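Local coordinates for protein alpha-1,3-glucanase (Bacillus circulans, PDB 5ZRU) that probably hydrolyses alpha-1,3-glucan as a glycoside hydrolase family 87 enzyme, this chain being its calcium- and zinc-binding catalytic unit, at residues 195-206 / 222-233. Residues are numbered along the deposited sequence; the frame is centred on the assembly and turned at random.
With CA (calcium ion), chain H; PE5 (3,6,9,12,15,18,21,24-octaoxahexacosan-1-ol), chain C.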
ATOM      1  N   VAL A 195      18.667  10.085  22.209  1.00 13.96           N
ATOM      2  CA  VAL A 195      19.071  11.380  21.676  1.00 18.31           C
ATOM      3  C   VAL A 195      18.688  11.422  20.203  1.00 12.64           C
ATOM      4  O   VAL A 195      19.053  10.524  19.439  1.00 14.97           O
ATOM      5  CB  VAL A 195      20.585  11.636  21.853  1.00 14.69           C
ATOM      6  CG1 VAL A 195      20.970  12.977  21.249  1.00 18.97           C
ATOM      7  CG2 VAL A 195      20.979  11.579  23.327  1.00 17.95           C
ATOM      8  N   ALA A 196      17.956  12.461  19.808  1.00 12.98           N
ATOM      9  CA  ALA A 196      17.590  12.618  18.406  1.00 13.61           C
ATOM     10  C   ALA A 196      18.784  13.072  17.569  1.00 16.04           C
ATOM     11  O   ALA A 196      19.647  13.817  18.035  1.00 16.66           O
ATOM     12  CB  ALA A 196      16.455  13.637  18.267  1.00 13.68           C
ATOM     13  N   ASN A 197      18.833  12.598  16.323  1.00 14.92           N
ATOM     14  CA  ASN A 197      19.639  13.188  15.252  1.00 18.19           C
ATOM     15  C   ASN A 197      21.145  13.020  15.442  1.00 19.38           C
ATOM     16  O   ASN A 197      21.928  13.750  14.822  1.00 22.22           O
ATOM     17  CB  ASN A 197      19.313  14.679  15.076  1.00 16.71           C
ATOM     18  CG  ASN A 197      17.834  14.931  14.805  1.00 18.12           C
ATOM     19  OD1 ASN A 197      17.145  14.089  14.241  1.00 18.61           O
ATOM     20  ND2 ASN A 197      17.348  16.099  15.206  1.00 17.48           N
ATOM     21  N   ASP A 198      21.593  12.080  16.268  1.00 17.66           N
ATOM     22  CA  ASP A 198      23.020  11.884  16.475  1.00 19.97           C
ATOM     23  C   ASP A 198      23.551  10.616  15.819  1.00 22.04           C
ATOM     24  O   ASP A 198      24.741  10.313  15.949  1.00 22.36           O
ATOM     25  CB  ASP A 198      23.347  11.889  17.975  1.00 19.45           C
ATOM     26  CG  ASP A 198      22.793  10.678  18.719  1.00 20.90           C
ATOM     27  OD1 ASP A 198      22.035   9.878  18.133  1.00 17.18           O
ATOM     28  OD2 ASP A 198      23.136  10.529  19.916  1.00 19.21           O
ATOM     29  N   GLY A 199      22.707   9.874  15.110  1.00 20.16           N
ATOM     30  CA  GLY A 199      23.132   8.640  14.495  1.00 20.31           C
ATOM     31  C   GLY A 199      23.426   7.513  15.458  1.00 19.93           C
ATOM     32  O   GLY A 199      23.807   6.426  15.009  1.00 24.94           O
ATOM     33  N   GLN A 200      23.258   7.727  16.760  1.00 17.17           N
ATOM     34  CA  GLN A 200      23.545   6.704  17.756  1.00 19.87           C
ATOM     35  C   GLN A 200      22.278   5.932  18.104  1.00 18.89           C
ATOM     36  O   GLN A 200      21.165   6.463  18.050  1.00 15.12           O
ATOM     37  CB  GLN A 200      24.121   7.315  19.034  1.00 20.09           C
ATOM     38  CG  GLN A 200      25.222   8.331  18.814  1.00 23.92           C
ATOM     39  CD  GLN A 200      26.452   7.709  18.241  1.00 25.83           C
ATOM     40  OE1 GLN A 200      27.184   7.003  18.933  1.00 22.99           O
ATOM     41  NE2 GLN A 200      26.687   7.948  16.956  1.00 30.22           N
ATOM     42  N   ASP A 201      22.470   4.677  18.491  1.00 12.49           N
ATOM     43  CA  ASP A 201      21.348   3.776  18.717  1.00 14.96           C
ATOM     44  C   ASP A 201      20.553   4.165  19.962  1.00 14.30           C
ATOM     45  O   ASP A 201      21.122   4.420  21.029  1.00 15.51           O
ATOM     46  CB  ASP A 201      21.861   2.346  18.838  1.00 15.95           C
ATOM     47  CG  ASP A 201      20.754   1.320  18.659  1.00 14.55           C
ATOM     48  OD1 ASP A 201      19.841   1.278  19.494  1.00 21.57           O
ATOM     49  OD2 ASP A 201      20.804   0.569  17.680  1.00 26.37           O
ATOM     50  N   ASP A 202      19.222   4.167  19.831  1.00 11.36           N
ATOM     51  CA  ASP A 202      18.318   4.576  20.899  1.00  9.51           C
ATOM     52  C   ASP A 202      17.488   3.434  21.469  1.00 11.60           C
ATOM     53  O   ASP A 202      16.674   3.673  22.366  1.00 12.75           O
ATOM     54  CB  ASP A 202      17.383   5.680  20.381  1.00 10.81           C
ATOM     55  CG  ASP A 202      18.151   6.875  19.851  1.00 13.18           C
ATOM     56  OD1 ASP A 202      18.818   7.550  20.665  1.00 15.19           O
ATOM     57  OD2 ASP A 202      18.117   7.121  18.621  1.00 13.01           O
ATOM     58  N   LEU A 203      17.674   2.200  20.986  1.00 11.92           N
ATOM     59  CA  LEU A 203      16.735   1.137  21.332  1.00 10.12           C
ATOM     60  C   LEU A 203      16.790   0.773  22.814  1.00 14.61           C
ATOM     61  O   LEU A 203      15.759   0.410  23.395  1.00 12.16           O
ATOM     62  CB  LEU A 203      16.985  -0.094  20.458  1.00 11.51           C
ATOM     63  CG  LEU A 203      16.061  -1.299  20.696  1.00 11.35           C
ATOM     64  CD1 LEU A 203      14.580  -0.926  20.569  1.00 13.52           C
ATOM     65  CD2 LEU A 203      16.384  -2.435  19.738  1.00 11.55           C
ATOM     66  N   ALA A 204      17.961   0.876  23.454  1.00 12.61           N
ATOM     67  CA  ALA A 204      18.001   0.615  24.894  1.00 16.11           C
ATOM     68  C   ALA A 204      17.136   1.617  25.646  1.00 13.72           C
ATOM     69  O   ALA A 204      16.394   1.247  26.570  1.00 12.86           O
ATOM     70  CB  ALA A 204      19.438   0.660  25.407  1.00 19.64           C
ATOM     71  N   ALA A 205      17.200   2.891  25.248  1.00 12.35           N
ATOM     72  CA  ALA A 205      16.370   3.907  25.888  1.00 12.74           C
ATOM     73  C   ALA A 205      14.888   3.683  25.599  1.00 12.17           C
ATOM     74  O   ALA A 205      14.041   3.882  26.480  1.00 10.99           O
ATOM     75  CB  ALA A 205      16.804   5.295  25.428  1.00 16.56           C
ATOM     76  N   PHE A 206      14.551   3.282  24.368  1.00 11.01           N
ATOM     77  CA  PHE A 206      13.155   2.980  24.044  1.00  9.41           C
ATOM     78  C   PHE A 206      12.622   1.844  24.907  1.00 10.76           C
ATOM     79  O   PHE A 206      11.495   1.916  25.415  1.00 12.19           O
ATOM     80  CB  PHE A 206      13.016   2.610  22.564  1.00  9.31           C
ATOM     81  CG  PHE A 206      12.860   3.785  21.643  1.00 11.72           C
ATOM     82  CD1 PHE A 206      13.694   4.890  21.742  1.00  9.83           C
ATOM     83  CD2 PHE A 206      11.904   3.763  20.638  1.00 10.10           C
ATOM     84  CE1 PHE A 206      13.553   5.955  20.869  1.00 10.16           C
ATOM     85  CE2 PHE A 206      11.761   4.823  19.756  1.00 11.27           C
ATOM     86  CZ  PHE A 206      12.586   5.929  19.874  1.00 11.34           C
ATOM     87  N   ILE A 222       7.515  10.216  22.135  1.00 10.06           N
ATOM     88  CA  ILE A 222       8.743  10.262  21.354  1.00 12.05           C
ATOM     89  C   ILE A 222       8.831  11.658  20.743  1.00 12.21           C
ATOM     90  O   ILE A 222       8.011  12.002  19.880  1.00  9.39           O
ATOM     91  CB  ILE A 222       8.778   9.179  20.267  1.00 11.33           C
ATOM     92  CG1 ILE A 222       8.563   7.798  20.884  1.00 12.23           C
ATOM     93  CG2 ILE A 222      10.133   9.203  19.531  1.00 10.13           C
ATOM     94  CD1 ILE A 222       8.321   6.706  19.854  1.00 11.44           C
ATOM     95  N   PRO A 223       9.781  12.503  21.170  1.00 10.12           N
ATOM     96  CA  PRO A 223       9.797  13.893  20.687  1.00 11.68           C
ATOM     97  C   PRO A 223      10.233  13.992  19.238  1.00 10.30           C
ATOM     98  O   PRO A 223      10.551  12.978  18.607  1.00 10.02           O
ATOM     99  CB  PRO A 223      10.807  14.578  21.616  1.00 16.60           C
ATOM    100  CG  PRO A 223      11.717  13.484  22.017  1.00 18.91           C
ATOM    101  CD  PRO A 223      10.837  12.255  22.161  1.00 16.65           C
ATOM    102  N   ALA A 224      10.249  15.214  18.710  1.00 11.17           N
ATOM    103  CA  ALA A 224      10.701  15.430  17.341  1.00 10.32           C
ATOM    104  C   ALA A 224      12.152  14.996  17.176  1.00 10.72           C
ATOM    105  O   ALA A 224      12.977  15.158  18.080  1.00 11.18           O
ATOM    106  CB  ALA A 224      10.562  16.905  16.960  1.00 12.46           C
ATOM    107  N   GLY A 225      12.463  14.461  16.003  1.00 11.09           N
ATOM    108  CA  GLY A 225      13.812  14.060  15.666  1.00 13.26           C
ATOM    109  C   GLY A 225      13.852  12.647  15.122  1.00 12.77           C
ATOM    110  O   GLY A 225      12.858  11.925  15.094  1.00 10.35           O
ATOM    111  N   THR A 226      15.045  12.267  14.678  1.00 13.27           N
ATOM    112  CA  THR A 226      15.287  10.927  14.166  1.00 12.08           C
ATOM    113  C   THR A 226      15.949  10.081  15.244  1.00 13.03           C
ATOM    114  O   THR A 226      16.992  10.459  15.790  1.00 11.20           O
ATOM    115  CB  THR A 226      16.167  10.959  12.916  1.00 14.52           C
ATOM    116  OG1 THR A 226      15.488  11.669  11.874  1.00 13.53           O
ATOM    117  CG2 THR A 226      16.468   9.532  12.441  1.00 12.07           C
ATOM    118  N   PHE A 227      15.338   8.934  15.540  1.00  9.22           N
ATOM    119  CA  PHE A 227      15.862   7.970  16.491  1.00  9.99           C
ATOM    120  C   PHE A 227      16.206   6.687  15.750  1.00 13.72           C
ATOM    121  O   PHE A 227      15.486   6.286  14.829  1.00 12.24           O
ATOM    122  CB  PHE A 227      14.846   7.718  17.594  1.00 10.70           C
ATOM    123  CG  PHE A 227      14.530   8.950  18.372  1.00 12.55           C
ATOM    124  CD1 PHE A 227      15.262   9.274  19.503  1.00 11.38           C
ATOM    125  CD2 PHE A 227      13.541   9.824  17.931  1.00 11.60           C
ATOM    126  CE1 PHE A 227      14.979  10.427  20.219  1.00 12.00           C
ATOM    127  CE2 PHE A 227      13.266  10.980  18.627  1.00 13.10           C
ATOM    128  CZ  PHE A 227      13.985  11.284  19.776  1.00 13.25           C
ATOM    129  N   HIS A 228      17.309   6.056  16.146  1.00  9.51           N
ATOM    130  CA  HIS A 228      17.860   4.916  15.427  1.00 14.41           C
ATOM    131  C   HIS A 228      17.733   3.667  16.280  1.00 13.87           C
ATOM    132  O   HIS A 228      18.195   3.638  17.430  1.00 13.91           O
ATOM    133  CB  HIS A 228      19.323   5.169  15.041  1.00 14.70           C
ATOM    134  CG  HIS A 228      19.490   6.248  14.012  1.00 13.83           C
ATOM    135  ND1 HIS A 228      19.625   7.578  14.343  1.00 13.91           N
ATOM    136  CD2 HIS A 228      19.521   6.192  12.659  1.00 16.30           C
ATOM    137  CE1 HIS A 228      19.749   8.296  13.239  1.00 15.62           C
ATOM    138  NE2 HIS A 228      19.685   7.478  12.203  1.00 15.46           N
ATOM    139  N   LEU A 229      17.112   2.636  15.719  1.00 12.31           N
ATOM    140  CA  LEU A 229      16.859   1.393  16.438  1.00 12.06           C
ATOM    141  C   LEU A 229      17.539   0.252  15.692  1.00 10.92           C
ATOM    142  O   LEU A 229      17.125  -0.103  14.583  1.00 11.86           O
ATOM    143  CB  LEU A 229      15.357   1.142  16.583  1.00 11.88           C
ATOM    144  CG  LEU A 229      14.522   2.260  17.212  1.00 11.14           C
ATOM    145  CD1 LEU A 229      13.087   1.771  17.429  1.00 11.55           C
ATOM    146  CD2 LEU A 229      15.103   2.718  18.539  1.00 12.28           C
ATOM    147  N   GLY A 230      18.583  -0.319  16.296  1.00 11.46           N
ATOM    148  CA  GLY A 230      19.413  -1.327  15.668  1.00 12.27           C
ATOM    149  C   GLY A 230      18.899  -2.746  15.737  1.00 12.94           C
ATOM    150  O   GLY A 230      19.637  -3.684  15.423  1.00 10.21           O
ATOM    151  N   ASN A 231      17.658  -2.943  16.160  1.00 12.63           N
ATOM    152  CA  ASN A 231      17.019  -4.246  16.047  1.00 12.08           C
ATOM    153  C   ASN A 231      15.515  -4.054  16.145  1.00 10.48           C
ATOM    154  O   ASN A 231      15.020  -2.921  16.193  1.00 11.52           O
ATOM    155  CB  ASN A 231      17.518  -5.225  17.111  1.00 16.85           C
ATOM    156  CG  ASN A 231      17.622  -6.641  16.565  1.00 25.99           C
ATOM    157  OD1 ASN A 231      16.599  -7.316  16.303  1.00 17.86           O
ATOM    158  ND2 ASN A 231      18.861  -7.099  16.370  1.00 17.86           N
ATOM    159  N   MET A 232      14.790  -5.170  16.185  1.00 10.21           N
ATOM    160  CA  MET A 232      13.340  -5.115  16.324  1.00  9.88           C
ATOM    161  C   MET A 232      12.978  -4.496  17.669  1.00 12.27           C
ATOM    162  O   MET A 232      13.604  -4.788  18.694  1.00 10.42           O
ATOM    163  CB  MET A 232      12.747  -6.520  16.202  1.00  9.39           C
ATOM    164  CG  MET A 232      11.200  -6.582  16.238  1.00  9.98           C
ATOM    165  SD  MET A 232      10.560  -8.260  16.240  1.00 13.21           S
ATOM    166  CE  MET A 232      11.203  -8.900  14.677  1.00 12.19           C
ATOM    167  N   TRP A 233      11.991  -3.603  17.664  1.00  9.72           N
ATOM    168  CA  TRP A 233      11.484  -3.018  18.901  1.00  9.85           C
ATOM    169  C   TRP A 233      10.364  -3.918  19.417  1.00 11.62           C
ATOM    170  O   TRP A 233       9.279  -3.957  18.833  1.00 10.81           O
ATOM    171  CB  TRP A 233      10.994  -1.589  18.665  1.00  8.83           C
ATOM    172  CG  TRP A 233      10.598  -0.853  19.931  1.00 11.54           C
ATOM    173  CD1 TRP A 233      10.827  -1.250  21.223  1.00 11.40           C
ATOM    174  CD2 TRP A 233       9.863   0.377  20.015  1.00 10.81           C
ATOM    175  NE1 TRP A 233      10.298  -0.330  22.105  1.00 11.41           N
ATOM    176  CE2 TRP A 233       9.700   0.676  21.389  1.00  9.44           C
ATOM    177  CE3 TRP A 233       9.344   1.262  19.065  1.00 12.80           C
ATOM    178  CZ2 TRP A 233       9.043   1.822  21.831  1.00 11.18           C
ATOM    179  CZ3 TRP A 233       8.685   2.397  19.502  1.00 12.75           C
ATOM    180  CH2 TRP A 233       8.537   2.668  20.875  1.00 11.62           C
TER
HETATM  181 CA    CA H 606      20.140   8.527  18.833  1.00 14.57          CA
HETATM  182  C48 PE5 C 601      19.732   3.404   7.267  1.00 21.35           C
HETATM  183  C50 PE5 C 601      19.067   2.867   5.995  1.00 21.41           C
HETATM  184  O1  PE5 C 601      19.908   3.066   4.890  1.00 28.07           O
HETATM  185  C1  PE5 C 601      19.428   2.546   3.680  1.00 25.78           C
HETATM  186  C2  PE5 C 601      20.312   2.985   2.510  1.00 22.90           C
HETATM  187  O2  PE5 C 601      20.237   4.374   2.356  1.00 21.48           O
HETATM  188  C3  PE5 C 601      21.110   4.931   1.416  1.00 23.37           C
HETATM  189  C4  PE5 C 601      20.958   6.458   1.411  1.00 22.27           C
HETATM  190  O3  PE5 C 601      19.623   6.805   1.155  1.00 27.46           O
HETATM  191  C5  PE5 C 601      19.345   8.174   1.033  1.00 20.78           C
HETATM  192  C6  PE5 C 601      18.119   8.553   1.877  1.00 31.37           C
HETATM  193  O4  PE5 C 601      16.917   8.397   1.165  1.00 30.13           O
HETATM  194  C7  PE5 C 601      15.838   7.865   1.890  1.00 27.79           C
HETATM  195  C8  PE5 C 601      15.607   8.663   3.175  1.00 30.45           C
HETATM  196  O5  PE5 C 601      14.795   7.929   4.036  1.00 33.05           O
HETATM  197  C9  PE5 C 601      14.724   8.425   5.345  1.00 30.07           C
HETATM  198  C10 PE5 C 601      13.371   9.097   5.539  1.00 27.79           C
HETATM  199  O6  PE5 C 601      13.566  10.402   5.996  1.00 27.56           O
HETATM  200  C11 PE5 C 601      12.488  11.264   5.779  1.00 27.21           C
HETATM  201  C12 PE5 C 601      12.909  12.704   6.041  1.00 25.99           C
HETATM  202  O7  PE5 C 601      12.123  13.168   7.094  1.00 24.43           O
HETATM  203  C13 PE5 C 601      11.684  14.489   6.970  1.00 21.91           C
HETATM  204  C14 PE5 C 601      11.424  15.039   8.371  1.00 23.80           C
HETATM  205  O8  PE5 C 601      12.383  14.500   9.236  1.00 25.64           O
HETATM  206  C15 PE5 C 601      12.252  14.848  10.590  1.00 24.84           C
HETATM  207  C16 PE5 C 601      13.487  15.645  11.033  1.00 22.55           C
HETATM  208  O52 PE5 C 601      14.317  14.868  11.851  1.00 32.17           O
HETATM  209  O   HOH W   1      21.602   8.539  20.824  1.00 17.57           O
HETATM  210  O   HOH W   2      19.452   9.148  16.467  1.00 15.02           O
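D202 and H228 hold the two segments together through a reciprocal pair of bonds. The backbone N of D202 donates almost straight to H228 O (2.7 Å, 171° at the hydrogen), and H228 N returns a bond to D202 OD2 at 2.8 Å, received on the anti lone pair. That carboxylate also binds calcium through both oxygens, with OD2 2.5 Å from the ion, so one side chain links the metal to strand 225-229. V195 O, D198 OD1, Q200 O and two waters complete the seven oxygens around the ion; one water also donates to T226 O and meets H228 ND1 at the edge of the imidazole. A second reciprocal pair lies at N197: its backbone N donates to T226 O in the carbonyl plane, while T226 N reaches N197 OD1 (2.8 Å), tilted from the amide carbonyl plane. At the helix start, D201 OD1 accepts from L203 N, a capping bond, and OD2 takes a weak, bent bond from G230 N. Packing begins where A196 CA lies over one face of the F227 ring. F206, its CG anti to its own carbonyl carbon, which carries the ring in between L229 and W233, receives L229 CD2 over its ring centre at 3.9 Å, a CH-pi contact 8° off the normal. The F206 edge meets the W233 face, six-membered ring centroids 4.9 Å apart and planes at 69°, and L203 CD1 touches W233 CD1. An alanine in place of W233 would probably leave the F206 edge without its aromatic face and take from L203 CD1 its contact with the indole. Strand 225-229 pairs in parallel with strand 255-259, consistent with this calcium-bound loop and helix 203-216 capping the N-terminal end of a right-handed parallel beta-helix, as in pectate-lyase-like proteins.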